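Local atomic coordinates of Lmo0325 protein (PDB entry 4RYK), a protein that probably binds DNA as a transcriptional regulator, through a helix-turn-helix domain joined to an Rgg-type helical domain. Residues L64-F67 and F68-R72; Y37-G40 and F41-K45; L13-E16 and I17-S20; Q157-T160 and L161-R165. All blocks are in the same frame, centred on the assembly; numbering follows the deposited sequence. Where two conformers were deposited one is given.

Contact 1 (L64-F67 and F68-R72)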
# COMPACT_ATOMS: atom_id res chain seq x y z
N LEU A 64 9.50 -10.19 2.18
CA LEU A 64 10.36 -9.70 1.11
C LEU A 64 10.28 -8.19 0.88
O LEU A 64 11.28 -7.52 0.82
CB LEU A 64 10.02 -10.48 -0.19
CG LEU A 64 10.90 -10.23 -1.42
CD1 LEU A 64 12.35 -10.55 -1.17
CD2 LEU A 64 10.39 -11.04 -2.63
N ASP A 65 9.08 -7.64 0.77
CA ASP A 65 8.99 -6.23 0.45
C ASP A 65 9.53 -5.37 1.61
O ASP A 65 10.06 -4.30 1.37
CB ASP A 65 7.53 -5.86 0.22
CG ASP A 65 7.36 -4.45 -0.33
OD1 ASP A 65 7.73 -4.27 -1.53
OD2 ASP A 65 6.84 -3.54 0.38
N GLU A 66 9.32 -5.81 2.86
CA GLU A 66 9.81 -5.04 4.04
C GLU A 66 11.31 -5.15 4.03
O GLU A 66 12.03 -4.17 4.31
CB GLU A 66 9.24 -5.61 5.35
CG GLU A 66 9.70 -4.81 6.56
CD GLU A 66 9.29 -5.39 7.90
OE1 GLU A 66 8.53 -6.40 7.98
OE2 GLU A 66 9.72 -4.78 8.89
N PHE A 67 11.83 -6.33 3.68
CA PHE A 67 13.26 -6.48 3.65
C PHE A 67 13.84 -5.44 2.68
O PHE A 67 14.84 -4.78 3.02
CB PHE A 67 13.68 -7.91 3.24
CG PHE A 67 15.16 -8.05 3.00
CD1 PHE A 67 15.70 -7.80 1.75
CD2 PHE A 67 16.01 -8.42 4.04
CE1 PHE A 67 17.06 -7.88 1.52
CE2 PHE A 67 17.39 -8.49 3.81
CZ PHE A 67 17.89 -8.24 2.56
N PHE A 68 13.22 -5.30 1.48
CA PHE A 68 13.78 -4.38 0.53
C PHE A 68 13.63 -2.94 0.93
O PHE A 68 14.47 -2.11 0.61
CB PHE A 68 13.29 -4.60 -0.93
CG PHE A 68 14.12 -5.59 -1.64
CD1 PHE A 68 15.29 -5.21 -2.27
CD2 PHE A 68 13.82 -6.93 -1.56
CE1 PHE A 68 16.12 -6.14 -2.89
CE2 PHE A 68 14.66 -7.87 -2.14
CZ PHE A 68 15.81 -7.47 -2.81
N PHE A 69 12.55 -2.64 1.64
CA PHE A 69 12.42 -1.32 2.19
C PHE A 69 13.59 -1.00 3.11
O PHE A 69 14.14 0.06 3.03
CB PHE A 69 11.08 -1.18 2.91
CG PHE A 69 10.87 0.19 3.50
CD1 PHE A 69 10.59 1.28 2.67
CD2 PHE A 69 11.02 0.40 4.87
CE1 PHE A 69 10.43 2.54 3.21
CE2 PHE A 69 10.87 1.66 5.40
CZ PHE A 69 10.55 2.71 4.58
N ILE A 70 13.92 -1.91 4.03
CA ILE A 70 15.06 -1.77 4.95
C ILE A 70 16.36 -1.70 4.16
O ILE A 70 17.16 -0.81 4.36
CB ILE A 70 15.14 -2.94 5.93
CG1 ILE A 70 13.88 -2.99 6.76
CG2 ILE A 70 16.37 -2.76 6.87
CD1 ILE A 70 13.68 -4.26 7.57
N TYR A 71 16.48 -2.58 3.18
CA TYR A 71 17.69 -2.73 2.38
C TYR A 71 18.04 -1.53 1.58
O TYR A 71 19.19 -1.25 1.43
CB TYR A 71 17.53 -3.89 1.41
CG TYR A 71 18.79 -4.24 0.70
CD1 TYR A 71 19.88 -4.72 1.43
CD2 TYR A 71 18.93 -4.07 -0.69
CE1 TYR A 71 21.04 -5.06 0.81
CE2 TYR A 71 20.11 -4.41 -1.33
CZ TYR A 71 21.16 -4.90 -0.56
OH TYR A 71 22.36 -5.27 -1.07
N ARG A 72 17.04 -0.81 1.06
CA ARG A 72 17.30 0.47 0.39
C ARG A 72 17.41 1.62 1.39
O ARG A 72 17.10 2.76 1.05
CB ARG A 72 16.22 0.78 -0.62
CG ARG A 72 15.94 -0.40 -1.49
CD ARG A 72 15.56 -0.03 -2.89
NE ARG A 72 15.44 -1.22 -3.75
CZ ARG A 72 16.46 -1.98 -4.17
NH1 ARG A 72 17.73 -1.76 -3.81
NH2 ARG A 72 16.20 -3.03 -4.95
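Phe67 and Phe68 are neighbours on helix 64-71, and their rings meet in a T-shaped pair. The edge of Phe67 is turned to the face of Phe68, with centroids 5.5 Å apart and planes at 79°. Phe67 CD1 does the touching and lies 3.9 Å from Phe68 CD2, toward the rim of the ring rather than over its centre. Phe67 has CG opposite the backbone N (chi1 172°), which carries the ring along the helix toward the next turn. There Phe67 CE1 comes 4.0 Å from Tyr71 CB. The Phe67 and Tyr71 rings are nearly parallel, at 15°, but slid so far that they barely overlap. On another side, Leu64 CD1 meets the Phe68 ring at its edge, 3.7 Å from CE2. Glu66 and Ile70 touch more lightly, through Glu66 CG and Ile70 CD1. The carboxylate of Glu66 has its partner elsewhere: OE2 accepts a hydrogen bond from Leu161 N of the second subunit. Four regular helix bonds run beneath these side chains; the shortest joins Tyr71 N to Phe67 O at 2.7 Å. Phe67 also packs on helices 10-20 and 50-60 of its own chain, whereas Phe68 packs on Leu64 of the second subunit. This is an aromatic cluster on one helix, placed between the core of the helix-turn-helix domain and the subunit interface.

Contact 2 (Y37-G40 and F41-K45)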
# COMPACT_ATOMS: atom_id res chain seq x y z
N TYR A 37 27.83 -22.37 4.59
CA TYR A 37 27.25 -21.59 3.55
C TYR A 37 26.60 -20.35 4.19
O TYR A 37 26.78 -19.23 3.71
CB TYR A 37 26.27 -22.39 2.69
CG TYR A 37 26.07 -21.71 1.38
CD1 TYR A 37 26.94 -21.91 0.29
CD2 TYR A 37 25.05 -20.79 1.23
CE1 TYR A 37 26.76 -21.21 -0.92
CE2 TYR A 37 24.86 -20.10 0.04
CZ TYR A 37 25.71 -20.31 -1.02
OH TYR A 37 25.43 -19.59 -2.15
N ALA A 38 25.93 -20.56 5.32
CA ALA A 38 25.27 -19.47 6.04
C ALA A 38 26.28 -18.40 6.52
O ALA A 38 26.04 -17.20 6.41
CB ALA A 38 24.48 -20.04 7.22
N ILE A 39 27.40 -18.87 7.04
CA ILE A 39 28.49 -17.99 7.46
C ILE A 39 28.98 -17.15 6.29
O ILE A 39 29.11 -15.95 6.42
CB ILE A 39 29.66 -18.81 8.02
CG1 ILE A 39 29.29 -19.31 9.44
CG2 ILE A 39 30.94 -17.98 8.05
CD1 ILE A 39 30.18 -20.40 10.01
N GLY A 40 29.24 -17.78 5.16
CA GLY A 40 29.61 -17.04 3.96
C GLY A 40 28.57 -16.04 3.49
O GLY A 40 28.90 -14.90 3.19
N PHE A 41 27.31 -16.47 3.43
CA PHE A 41 26.21 -15.60 3.02
C PHE A 41 26.15 -14.37 3.90
O PHE A 41 25.99 -13.27 3.41
CB PHE A 41 24.90 -16.39 3.12
CG PHE A 41 23.65 -15.57 2.99
CD1 PHE A 41 23.34 -14.90 1.80
CD2 PHE A 41 22.72 -15.55 4.03
CE1 PHE A 41 22.18 -14.18 1.68
CE2 PHE A 41 21.55 -14.82 3.91
CZ PHE A 41 21.28 -14.13 2.72
N GLU A 42 26.30 -14.55 5.22
CA GLU A 42 26.22 -13.42 6.16
C GLU A 42 27.41 -12.46 6.07
O GLU A 42 27.31 -11.32 6.48
CB GLU A 42 25.99 -13.90 7.60
CG GLU A 42 24.58 -14.47 7.79
CD GLU A 42 24.14 -14.53 9.24
OE1 GLU A 42 25.01 -14.48 10.13
OE2 GLU A 42 22.92 -14.61 9.49
N LYS A 43 28.51 -12.89 5.48
CA LYS A 43 29.65 -12.01 5.18
C LYS A 43 29.61 -11.46 3.78
O LYS A 43 30.54 -10.78 3.37
CB LYS A 43 30.96 -12.78 5.33
CG LYS A 43 31.11 -13.32 6.73
CD LYS A 43 32.43 -14.04 6.94
CE LYS A 43 32.65 -14.22 8.44
NZ LYS A 43 33.90 -14.97 8.68
N GLY A 44 28.58 -11.78 3.02
CA GLY A 44 28.52 -11.33 1.64
C GLY A 44 29.43 -12.11 0.71
O GLY A 44 29.81 -11.63 -0.34
N LYS A 45 29.80 -13.31 1.08
CA LYS A 45 30.63 -14.08 0.21
C LYS A 45 29.88 -15.06 -0.67
O LYS A 45 30.48 -15.69 -1.51
CB LYS A 45 31.73 -14.77 1.01
CG LYS A 45 32.88 -13.83 1.35
CD LYS A 45 33.39 -13.14 0.08
CE LYS A 45 34.80 -12.59 0.19
NZ LYS A 45 34.74 -11.13 0.46
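Lys43 has CG beside its backbone N (chi1 -59°) and an extended chain; these torsions lay it alongside Ile39 one turn earlier. Ile39 CG2, opposite its own backbone N, is 4.1 Å from Lys43 CE. On the way, Lys43 CG passes 3.3 Å from Ile39 O. Just after this pair, helix 35-42 ends in a Schellman motif. Gly44 has positive phi (76°), a conformation that favours glycine, and it turns the chain back. Lys45 N then bonds to Gly40 O, and Gly44 N bonds to Phe41 O at 3.0 Å. The ordinary helix bonds stop just before, and the last, from Lys43 N to Ile39 O, is stretched to 3.3 Å. By its place in the helix-turn-helix domain, helix 35-42 is probably the recognition helix. Phe41 packs on Ile14 and Tyr29, and the carboxylate of Glu42 is held by Arg18, Tyr29 and Gln25. Gly40 O also receives a weak bond from Lys43 N, at 3.1 Å. Its stronger donor, Lys45 N at 2.8 Å, sits above the carbonyl plane, 37° out of it.

Contact 3 (L13-E16 and I17-S20)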
# COMPACT_ATOMS: atom_id res chain seq x y z
N LEU A 13 22.67 -7.76 5.79
CA LEU A 13 21.47 -7.22 6.43
C LEU A 13 20.69 -8.31 7.19
O LEU A 13 20.18 -8.08 8.30
CB LEU A 13 20.58 -6.51 5.42
CG LEU A 13 19.25 -6.02 5.98
CD1 LEU A 13 19.46 -5.11 7.18
CD2 LEU A 13 18.51 -5.25 4.90
N ILE A 14 20.61 -9.50 6.60
CA ILE A 14 19.95 -10.59 7.25
C ILE A 14 20.62 -10.83 8.61
O ILE A 14 19.96 -11.01 9.59
CB ILE A 14 19.99 -11.89 6.43
CG1 ILE A 14 19.12 -11.80 5.15
CG2 ILE A 14 19.48 -13.06 7.27
CD1 ILE A 14 17.62 -11.74 5.41
N ARG A 15 21.95 -10.83 8.62
CA ARG A 15 22.69 -11.03 9.85
C ARG A 15 22.30 -10.03 10.92
O ARG A 15 22.02 -10.40 12.06
CB ARG A 15 24.18 -10.96 9.57
CG ARG A 15 25.03 -10.68 10.80
CD ARG A 15 26.41 -10.23 10.37
NE ARG A 15 27.27 -10.08 11.53
CZ ARG A 15 27.18 -9.06 12.36
NH1 ARG A 15 26.26 -8.11 12.16
NH2 ARG A 15 27.97 -9.03 13.37
N GLU A 16 22.25 -8.76 10.54
CA GLU A 16 21.94 -7.68 11.47
C GLU A 16 20.52 -7.85 12.00
O GLU A 16 20.26 -7.70 13.20
CB GLU A 16 22.14 -6.36 10.76
CG GLU A 16 21.45 -5.19 11.40
CD GLU A 16 21.70 -3.89 10.64
OE1 GLU A 16 20.78 -3.02 10.62
OE2 GLU A 16 22.82 -3.75 10.06
N ILE A 17 19.59 -8.20 11.11
CA ILE A 17 18.23 -8.41 11.57
C ILE A 17 18.11 -9.62 12.50
O ILE A 17 17.47 -9.55 13.56
CB ILE A 17 17.24 -8.56 10.40
CG1 ILE A 17 17.11 -7.24 9.63
CG2 ILE A 17 15.88 -8.94 10.94
CD1 ILE A 17 16.52 -7.42 8.23
N ARG A 18 18.71 -10.71 12.07
CA ARG A 18 18.79 -11.90 12.89
C ARG A 18 19.32 -11.60 14.28
O ARG A 18 18.69 -11.99 15.29
CB ARG A 18 19.66 -12.98 12.20
CG ARG A 18 19.89 -14.17 13.07
CD ARG A 18 20.75 -15.22 12.39
NE ARG A 18 22.14 -14.85 12.26
CZ ARG A 18 23.03 -14.79 13.25
NH1 ARG A 18 22.68 -15.02 14.51
NH2 ARG A 18 24.29 -14.48 12.96
N LEU A 19 20.43 -10.88 14.35
CA LEU A 19 20.99 -10.52 15.63
C LEU A 19 20.06 -9.62 16.44
O LEU A 19 19.95 -9.82 17.67
CB LEU A 19 22.37 -9.87 15.49
CG LEU A 19 23.42 -10.88 15.03
CD1 LEU A 19 24.67 -10.16 14.54
CD2 LEU A 19 23.78 -11.83 16.18
N SER A 20 19.35 -8.70 15.80
CA SER A 20 18.49 -7.76 16.55
C SER A 20 17.36 -8.57 17.21
O SER A 20 16.80 -8.18 18.22
CB SER A 20 17.89 -6.67 15.61
OG SER A 20 16.96 -7.28 14.70
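Helix 10-20 is the first helix of the helix-turn-helix domain, and here Leu13 packs against Ile17 one turn further on. Leu13 CG is 3.8 Å from Ile17 CD1, and Leu13 CD1 also touches that methyl at 3.9 Å. Ile17 places CG1 beside its backbone N (chi1 -67°), and this sends CD1 back along the helix to Leu13. The two side chains meet at a slant. Ile17 also reaches Ile60, while Leu13 lies against Phe67, Ile70 and Tyr71. Arg15 and Leu19 form another such pair. In one of two deposited conformers of Arg15, Leu19 CD1 lies over the centre of one guanidinium face, 3.5 Å from CZ, so this detail is doubtful. Arg18 is held from outside these residues, where its NH1 bonds to Leu23 O. Four regular helix bonds tie the turns together; Arg18 N to Ile14 O, at 2.8 Å and 170°, is the straightest. At the end of the helix, Ser20 turns its hydroxyl back, and OG donates to Ile17 O at 2.6 Å. Ser20 also packs on Thr158 of the second subunit. Ile14 is buried against Phe53, Leu57 and Tyr29. Leu13, Ile14 and Ile17 thus face the partner helices, Arg15, Glu16 and Leu19 are exposed, and Arg18 is a buried charge, all on the first helix of an XRE-type helix-turn-helix domain.

Contact 4 (Q157-T160 and L161-R165)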
# COMPACT_ATOMS: atom_id res chain seq x y z
N GLN A 157 -2.01 -8.13 -25.33
CA GLN A 157 -3.29 -8.70 -24.92
C GLN A 157 -3.49 -8.60 -23.44
O GLN A 157 -4.63 -8.67 -22.95
CB GLN A 157 -3.35 -10.20 -25.27
CG GLN A 157 -3.15 -10.55 -26.71
CD GLN A 157 -4.18 -9.93 -27.61
OE1 GLN A 157 -3.95 -9.78 -28.81
NE2 GLN A 157 -5.34 -9.55 -27.03
N THR A 158 -2.38 -8.52 -22.71
CA THR A 158 -2.44 -8.45 -21.25
C THR A 158 -1.38 -7.42 -20.78
O THR A 158 -0.28 -7.29 -21.36
CB THR A 158 -2.24 -9.80 -20.57
OG1 THR A 158 -0.97 -10.28 -20.92
CG2 THR A 158 -3.18 -10.81 -21.09
N TRP A 159 -1.77 -6.64 -19.78
CA TRP A 159 -0.99 -5.51 -19.28
C TRP A 159 -0.51 -5.82 -17.87
O TRP A 159 -1.21 -6.47 -17.11
CB TRP A 159 -1.85 -4.29 -19.26
CG TRP A 159 -2.08 -3.63 -20.58
CD1 TRP A 159 -1.89 -4.15 -21.82
CD2 TRP A 159 -2.66 -2.35 -20.77
NE1 TRP A 159 -2.28 -3.23 -22.79
CE2 TRP A 159 -2.79 -2.14 -22.17
CE3 TRP A 159 -3.08 -1.35 -19.90
CZ2 TRP A 159 -3.27 -0.95 -22.70
CZ3 TRP A 159 -3.60 -0.19 -20.43
CH2 TRP A 159 -3.68 0.00 -21.83
N THR A 160 0.71 -5.41 -17.55
CA THR A 160 1.11 -5.26 -16.17
C THR A 160 0.96 -3.78 -15.83
O THR A 160 0.45 -3.00 -16.63
CB THR A 160 2.56 -5.72 -15.98
OG1 THR A 160 3.42 -4.83 -16.65
CG2 THR A 160 2.74 -7.14 -16.55
N LEU A 161 1.35 -3.38 -14.62
CA LEU A 161 1.10 -1.99 -14.23
C LEU A 161 1.90 -0.99 -15.05
O LEU A 161 1.50 0.16 -15.18
CB LEU A 161 1.32 -1.78 -12.75
CG LEU A 161 0.37 -2.60 -11.91
CD1 LEU A 161 0.66 -2.37 -10.44
CD2 LEU A 161 -1.09 -2.31 -12.18
N GLU A 162 3.03 -1.42 -15.60
CA GLU A 162 3.79 -0.55 -16.50
C GLU A 162 2.91 0.00 -17.64
O GLU A 162 2.96 1.17 -17.96
CB GLU A 162 4.99 -1.34 -17.06
CG GLU A 162 5.82 -0.57 -18.10
CD GLU A 162 6.66 0.51 -17.46
OE1 GLU A 162 6.79 0.54 -16.20
OE2 GLU A 162 7.25 1.30 -18.18
N GLU A 163 2.09 -0.84 -18.25
CA GLU A 163 1.27 -0.38 -19.37
C GLU A 163 0.14 0.48 -18.89
O GLU A 163 -0.25 1.42 -19.57
CB GLU A 163 0.74 -1.57 -20.18
CG GLU A 163 1.81 -2.25 -21.03
CD GLU A 163 2.74 -3.15 -20.20
OE1 GLU A 163 2.26 -3.87 -19.29
OE2 GLU A 163 3.96 -3.16 -20.42
N VAL A 164 -0.36 0.21 -17.69
CA VAL A 164 -1.37 1.06 -17.06
C VAL A 164 -0.81 2.47 -16.90
O VAL A 164 -1.46 3.46 -17.22
CB VAL A 164 -1.83 0.53 -15.67
CG1 VAL A 164 -2.83 1.45 -15.09
CG2 VAL A 164 -2.49 -0.83 -15.80
N ARG A 165 0.43 2.58 -16.45
CA ARG A 165 1.06 3.91 -16.33
C ARG A 165 1.32 4.54 -17.69
O ARG A 165 1.13 5.72 -17.88
CB ARG A 165 2.38 3.75 -15.61
CG ARG A 165 2.19 3.43 -14.16
CD ARG A 165 3.47 2.83 -13.66
NE ARG A 165 3.36 2.81 -12.26
CZ ARG A 165 3.61 1.82 -11.45
NH1 ARG A 165 4.14 0.61 -11.83
NH2 ARG A 165 3.37 2.12 -10.18
O HOH W 1 4.82 -3.37 -14.40
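Glu163 lays its CB over one face of the Trp159 indole. The CB sits 3.7 Å from the centroid of the five-membered ring, 24° off the ring normal, in a CH-pi contact. The ring and the carboxylate are turned 66° from each other. With CG beside the backbone N and a bend at chi2 (76°), the Glu163 chain folds back, which brings its carboxylate to Thr160. OE1 accepts the backbone N-H of Thr160 at 2.8 Å, met nearly along the C-O axis. Thr160 is the N-cap of helix 161-170, so this bond is one half of a capping box. The hydroxyl of Thr160 works through water: OG1 is hydrogen-bonded to a water at 3.0 Å, which accepts a hydrogen bond from Glu162 N at 2.9 Å. Lys21 of the second subunit pairs with both Glu163 OE1 and Thr160 OG1. A positive lysine here would probably favour the charged form of Glu163. The other oxygen, Glu163 OE2, bonds to Tyr152. Trp159 also reaches Val164, with CE3 4.2 Å from CG2, and its ring meets Phe167 edge-to-face. Val164 N makes only a weak bond, 3.5 Å long, to Thr160 O.

Contacts 1, 2 and 3 belong to one helix-turn-helix domain. Contact 3 lies between the other two, about 13 Å from contact 1 and about 12 Å from contact 2, centre to centre. Its Leu13 and Ile14 meet Phe67 of contact 1. Its Arg18 NE bonds to Glu42 OE2 of contact 2 at 2.9 Å. Contacts 1 and 2 do not touch. Contact 4 is in the Rgg-type domain, about 24 Å from contact 1, centre to centre, within the chain. Across the dimer, however, Glu66 of one subunit bonds to Leu161 of the other. The bound glycan is nearest contact 2: the Tyr37 side chain is about 6 Å from its fructose.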